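Local coordinates for protein ribosomal RNA small subunit methyltransferase E (Legionella pneumophila, PDB 5O95) that probably methylates N3 of uridine 1498 in 16S ribosomal RNA, using S-adenosyl-L-methionine as the methyl donor, at residues I9-E14 with L21-E26; I173-F178 with G200-E205. All blocks are in the same frame, centred on the assembly; numbering follows the deposited sequence.

Contact 1. Residues I9-E14 with L21-E26; sequences IYQPGE and LELSPE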
loop_
_atom_site.group_PDB
_atom_site.type_symbol
_atom_site.label_atom_id
_atom_site.label_comp_id
_atom_site.label_asym_id
_atom_site.label_seq_id
_atom_site.Cartn_x
_atom_site.Cartn_y
_atom_site.Cartn_z
ATOM N N ILE B 9 5.305 -12.427 -19.419
ATOM C CA ILE B 9 6.321 -13.338 -18.889
ATOM C C ILE B 9 7.688 -12.727 -19.170
ATOM O O ILE B 9 8.003 -12.409 -20.321
ATOM C CB ILE B 9 6.238 -14.737 -19.549
ATOM C CG1 ILE B 9 4.868 -15.396 -19.325
ATOM C CG2 ILE B 9 7.370 -15.645 -19.069
ATOM C CD1 ILE B 9 4.603 -15.754 -17.838
ATOM N N TYR B 10 8.512 -12.587 -18.139
ATOM C CA TYR B 10 9.856 -12.068 -18.323
ATOM C C TYR B 10 10.756 -13.175 -18.859
ATOM O O TYR B 10 10.855 -14.252 -18.256
ATOM C CB TYR B 10 10.402 -11.647 -16.956
ATOM C CG TYR B 10 11.871 -11.331 -16.936
ATOM C CD1 TYR B 10 12.395 -10.237 -17.618
ATOM C CD2 TYR B 10 12.755 -12.155 -16.240
ATOM C CE1 TYR B 10 13.752 -9.943 -17.583
ATOM C CE2 TYR B 10 14.121 -11.878 -16.197
ATOM C CZ TYR B 10 14.618 -10.785 -16.868
ATOM O OH TYR B 10 15.966 -10.518 -16.811
ATOM N N GLN B 11 11.419 -12.910 -19.997
ATOM C CA GLN B 11 12.474 -13.793 -20.487
ATOM C C GLN B 11 13.617 -12.907 -20.955
ATOM O O GLN B 11 13.412 -12.064 -21.845
ATOM C CB GLN B 11 11.988 -14.612 -21.693
ATOM C CG GLN B 11 10.996 -15.734 -21.383
ATOM C CD GLN B 11 11.659 -16.881 -20.659
ATOM O OE1 GLN B 11 12.156 -17.835 -21.276
ATOM N NE2 GLN B 11 11.695 -16.790 -19.326
ATOM N N PRO B 12 14.820 -13.061 -20.408
ATOM C CA PRO B 12 15.943 -12.244 -20.865
ATOM C C PRO B 12 16.342 -12.653 -22.276
ATOM O O PRO B 12 16.080 -13.773 -22.720
ATOM C CB PRO B 12 17.052 -12.579 -19.865
ATOM C CG PRO B 12 16.717 -13.957 -19.393
ATOM C CD PRO B 12 15.203 -13.972 -19.311
ATOM N N GLY B 13 16.962 -11.716 -22.975
ATOM C CA GLY B 13 17.557 -11.998 -24.276
ATOM C C GLY B 13 16.995 -11.103 -25.360
ATOM O O GLY B 13 16.042 -10.354 -25.169
ATOM N N GLU B 14 17.641 -11.195 -26.525
ATOM C CA GLU B 14 17.202 -10.514 -27.733
ATOM C C GLU B 14 16.638 -11.565 -28.673
ATOM O O GLU B 14 17.234 -12.641 -28.832
ATOM C CB GLU B 14 18.399 -9.865 -28.417
ATOM C CG GLU B 14 19.097 -8.813 -27.613
ATOM C CD GLU B 14 18.229 -7.609 -27.361
ATOM O OE1 GLU B 14 17.493 -7.213 -28.287
ATOM O OE2 GLU B 14 18.284 -7.066 -26.237
ATOM N N LEU B 21 11.203 -19.941 -29.346
ATOM C CA LEU B 21 11.864 -19.808 -28.056
ATOM C C LEU B 21 11.322 -20.873 -27.115
ATOM O O LEU B 21 10.115 -20.914 -26.851
ATOM C CB LEU B 21 11.607 -18.418 -27.481
ATOM C CG LEU B 21 12.105 -18.196 -26.055
ATOM C CD1 LEU B 21 13.618 -18.346 -25.993
ATOM C CD2 LEU B 21 11.658 -16.828 -25.565
ATOM N N GLU B 22 12.207 -21.738 -26.623
ATOM C CA GLU B 22 11.857 -22.603 -25.509
ATOM C C GLU B 22 11.979 -21.785 -24.234
ATOM O O GLU B 22 13.061 -21.279 -23.908
ATOM C CB GLU B 22 12.783 -23.813 -25.436
ATOM C CG GLU B 22 12.409 -24.740 -24.294
ATOM C CD GLU B 22 13.295 -25.961 -24.218
ATOM O OE1 GLU B 22 14.160 -26.108 -25.096
ATOM O OE2 GLU B 22 13.125 -26.767 -23.284
ATOM N N LEU B 23 10.872 -21.624 -23.524
ATOM C CA LEU B 23 10.931 -20.812 -22.322
ATOM C C LEU B 23 11.918 -21.411 -21.340
ATOM O O LEU B 23 12.150 -22.621 -21.331
ATOM C CB LEU B 23 9.552 -20.739 -21.683
ATOM C CG LEU B 23 8.497 -20.047 -22.537
ATOM C CD1 LEU B 23 7.197 -20.002 -21.728
ATOM C CD2 LEU B 23 8.932 -18.645 -22.920
ATOM N N SER B 24 12.508 -20.542 -20.499
ATOM C CA SER B 24 13.355 -21.047 -19.434
ATOM C C SER B 24 12.556 -22.048 -18.609
ATOM O O SER B 24 11.328 -21.960 -18.548
ATOM C CB SER B 24 13.793 -19.903 -18.527
ATOM O OG SER B 24 12.657 -19.279 -17.922
ATOM N N PRO B 25 13.223 -23.017 -17.975
ATOM C CA PRO B 25 12.476 -23.988 -17.160
ATOM C C PRO B 25 11.564 -23.335 -16.133
ATOM O O PRO B 25 10.434 -23.798 -15.930
ATOM C CB PRO B 25 13.590 -24.831 -16.519
ATOM C CG PRO B 25 14.692 -24.788 -17.560
ATOM C CD PRO B 25 14.644 -23.393 -18.126
ATOM N N GLU B 26 12.027 -22.271 -15.475
ATOM C CA GLU B 26 11.172 -21.583 -14.511
ATOM C C GLU B 26 9.934 -21.010 -15.182
ATOM O O GLU B 26 8.828 -21.099 -14.639
ATOM C CB GLU B 26 11.948 -20.479 -13.788
ATOM C CG GLU B 26 12.945 -21.025 -12.782
ATOM C CD GLU B 26 12.267 -21.792 -11.671
ATOM O OE1 GLU B 26 11.597 -21.146 -10.844
ATOM O OE2 GLU B 26 12.393 -23.035 -11.633
#
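Gln11 and Ser24 mark the nearest approach of the two backbones, CA to CA 7.4 Å, just past the ends of strands 8-10 and 20-22. No main-chain bond crosses at that spacing; the side-chain amide of Gln11 makes the link. Its OE1 accepts from Ser24 N at 2.8 Å, the donor tilted 21° from the carbonyl plane, while its NE2 donates to Ser24 OG at 3.0 Å on a nearly straight line. The second NE2 hydrogen goes back to Tyr10 O at 2.9 Å; both acceptors lie close to the amide plane, so three bonds fix the rotation of this buried group. A bend at chi2 (-71°) folds the chain and turns the amide so that its in-plane edge meets Ser24 OG. These strands are the outermost of the five-stranded mixed sheet of the N-terminal, PUA-like part of the protein, and Gln11 ties the end of strand 8-10 to the turn leading from strand 20-22 into helix 25-34. Ser24 is also the N-cap of that helix, its OG accepting from Ala27 N, and thus serves amide and helix together. Beside these bonds, the Leu23 side chain crosses that of Gln11 at about a right angle, CD2 lying 3.9 Å from Gln11 CG.

Contact 2. Residues I173-F178 with G200-E205; sequences ILHPAF and GGFSDE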
loop_
_atom_site.group_PDB
_atom_site.type_symbol
_atom_site.label_atom_id
_atom_site.label_comp_id
_atom_site.label_asym_id
_atom_site.label_seq_id
_atom_site.Cartn_x
_atom_site.Cartn_y
_atom_site.Cartn_z
ATOM N N ILE B 173 15.061 11.134 4.142
ATOM C CA ILE B 173 14.903 10.092 5.143
ATOM C C ILE B 173 13.578 10.334 5.852
ATOM O O ILE B 173 13.266 11.469 6.222
ATOM C CB ILE B 173 16.100 10.068 6.118
ATOM C CG1 ILE B 173 15.937 8.977 7.180
ATOM C CG2 ILE B 173 16.352 11.451 6.707
ATOM C CD1 ILE B 173 17.236 8.699 7.917
ATOM N N LEU B 174 12.784 9.277 6.006
ATOM C CA LEU B 174 11.540 9.368 6.767
ATOM C C LEU B 174 11.879 9.426 8.248
ATOM O O LEU B 174 12.180 8.407 8.872
ATOM C CB LEU B 174 10.630 8.185 6.465
ATOM C CG LEU B 174 9.756 8.312 5.223
ATOM C CD1 LEU B 174 8.865 7.100 5.105
ATOM C CD2 LEU B 174 8.919 9.579 5.319
ATOM N N HIS B 175 11.826 10.631 8.816
ATOM C CA HIS B 175 12.132 10.824 10.226
ATOM C C HIS B 175 11.472 12.112 10.682
ATOM O O HIS B 175 11.524 13.112 9.957
ATOM C CB HIS B 175 13.646 10.897 10.460
ATOM C CG HIS B 175 14.034 10.835 11.905
ATOM N ND1 HIS B 175 14.591 11.904 12.573
ATOM C CD2 HIS B 175 13.922 9.839 12.816
ATOM C CE1 HIS B 175 14.811 11.569 13.832
ATOM N NE2 HIS B 175 14.415 10.320 14.006
ATOM N N PRO B 176 10.883 12.138 11.872
ATOM C CA PRO B 176 10.039 13.279 12.257
ATOM C C PRO B 176 10.814 14.532 12.640
ATOM O O PRO B 176 10.343 15.644 12.371
ATOM C CB PRO B 176 9.237 12.736 13.449
ATOM C CG PRO B 176 9.361 11.250 13.377
ATOM C CD PRO B 176 10.706 10.988 12.773
ATOM N N ALA B 177 11.977 14.375 13.286
ATOM C CA ALA B 177 12.689 15.525 13.833
ATOM C C ALA B 177 13.075 16.497 12.724
ATOM O O ALA B 177 13.761 16.122 11.759
ATOM C CB ALA B 177 13.929 15.061 14.597
ATOM N N PHE B 178 12.605 17.740 12.865
ATOM C CA PHE B 178 12.871 18.820 11.916
ATOM C C PHE B 178 12.390 18.484 10.512
ATOM O O PHE B 178 12.902 19.023 9.531
ATOM C CB PHE B 178 14.345 19.236 11.910
ATOM C CG PHE B 178 14.854 19.634 13.265
ATOM C CD1 PHE B 178 14.647 20.914 13.741
ATOM C CD2 PHE B 178 15.522 18.721 14.065
ATOM C CE1 PHE B 178 15.106 21.283 14.995
ATOM C CE2 PHE B 178 15.985 19.084 15.320
ATOM C CZ PHE B 178 15.777 20.363 15.783
ATOM N N GLY B 200 11.005 1.200 15.050
ATOM C CA GLY B 200 11.595 1.865 16.197
ATOM C C GLY B 200 12.422 3.096 15.905
ATOM O O GLY B 200 12.940 3.713 16.835
ATOM N N GLY B 201 12.602 3.465 14.639
ATOM C CA GLY B 201 13.273 4.705 14.302
ATOM C C GLY B 201 14.778 4.571 14.172
ATOM O O GLY B 201 15.323 3.498 13.887
ATOM N N PHE B 202 15.460 5.701 14.383
ATOM C CA PHE B 202 16.908 5.798 14.251
ATOM C C PHE B 202 17.522 6.349 15.531
ATOM O O PHE B 202 16.936 7.207 16.199
ATOM C CB PHE B 202 17.288 6.754 13.116
ATOM C CG PHE B 202 16.765 6.341 11.761
ATOM C CD1 PHE B 202 17.467 5.438 10.980
ATOM C CD2 PHE B 202 15.590 6.868 11.268
ATOM C CE1 PHE B 202 16.990 5.069 9.732
ATOM C CE2 PHE B 202 15.111 6.503 10.035
ATOM C CZ PHE B 202 15.819 5.600 9.265
ATOM N N SER B 203 18.725 5.877 15.850
ATOM C CA SER B 203 19.445 6.407 17.001
ATOM C C SER B 203 19.976 7.804 16.689
ATOM O O SER B 203 20.041 8.229 15.532
ATOM C CB SER B 203 20.608 5.489 17.374
ATOM O OG SER B 203 21.680 5.636 16.461
ATOM N N ASP B 204 20.353 8.531 17.747
ATOM C CA ASP B 204 20.907 9.869 17.560
ATOM C C ASP B 204 22.159 9.836 16.695
ATOM O O ASP B 204 22.384 10.738 15.878
ATOM C CB ASP B 204 21.230 10.502 18.915
ATOM C CG ASP B 204 19.990 10.944 19.659
ATOM O OD1 ASP B 204 18.959 11.201 19.003
ATOM O OD2 ASP B 204 20.051 11.040 20.903
ATOM N N GLU B 205 22.984 8.800 16.862
ATOM C CA GLU B 205 24.205 8.687 16.073
ATOM C C GLU B 205 23.889 8.402 14.610
ATOM O O GLU B 205 24.571 8.910 13.712
ATOM C CB GLU B 205 25.107 7.604 16.672
ATOM C CG GLU B 205 26.301 7.211 15.821
ATOM C CD GLU B 205 27.067 6.040 16.405
ATOM O OE1 GLU B 205 26.678 5.553 17.488
ATOM O OE2 GLU B 205 28.056 5.604 15.780
HETATM O O HOH W 1 13.887 7.740 15.775
#
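Ile173 lays its CD1 methyl over one face of the Phe202 ring, 3.9 Å from the centroid and 21° off the ring normal, a CH-pi contact displaced toward the rim. The isoleucine reaches that far because it is fully extended, CG1 anti to the backbone N (chi1 180°) and CD1 carried straight on from it; the two side chains come from opposite directions. At the edge of the same ring, near its plane, lie two further neighbours. Leu174 O stands 3.7 Å from Phe202 CE2, and His175 CD2 stands 3.7 Å from Phe202 CD2. The imidazole and the phenyl slide past each other obliquely, their planes at 71°. One face of the imidazole is lined by Pro176 CD, from the next residue along the chain.

The contact joins the C-terminal end of strand 170-174, in the parallel sheet of the SPOUT methyltransferase domain, to the glycine-rich loop between strand 191-196 and helix 204-212. Ile195 and Ile207 also touch Phe202, so the ring sits between sheet and helix. Leu174 and Gly197 bind S-adenosyl-L-methionine in this protein, although no cofactor is bound to this chain, and Phe202 packs close to Gly197, which places the ring next to the cofactor site.

A water bridges the two segments: Phe202 N donates to it at 2.9 Å, and His175 NE2 meets it at 3.2 Å, the water lying in the plane of the imidazole at its edge. Across the segments the protein atoms form no direct hydrogen bond; the join therefore rests on packing round Phe202, apolar over one face and with a carbonyl oxygen and the imidazole at the edge, while the water couples the loop's backbone to the histidine.

How the contacts relate
Contact 1 and contact 2 lie on opposite sides of the chain's centre, their centres 44 Å apart and their nearest atoms about 29 Å apart, so neither touches the other. Along the sequence they follow in series, 9-14 with 21-26 closing before 173-178 opens. Contact 1 belongs to the N-terminal PUA-like part, away from the cofactor-binding residues. Contact 2 lies in the SPOUT domain, holds Leu174 and lies next to Gly197, both of the cofactor site. Both join residues at or just past the end of a strand to the lead-in of a helix, one through a polar amide, the other through an aromatic ring.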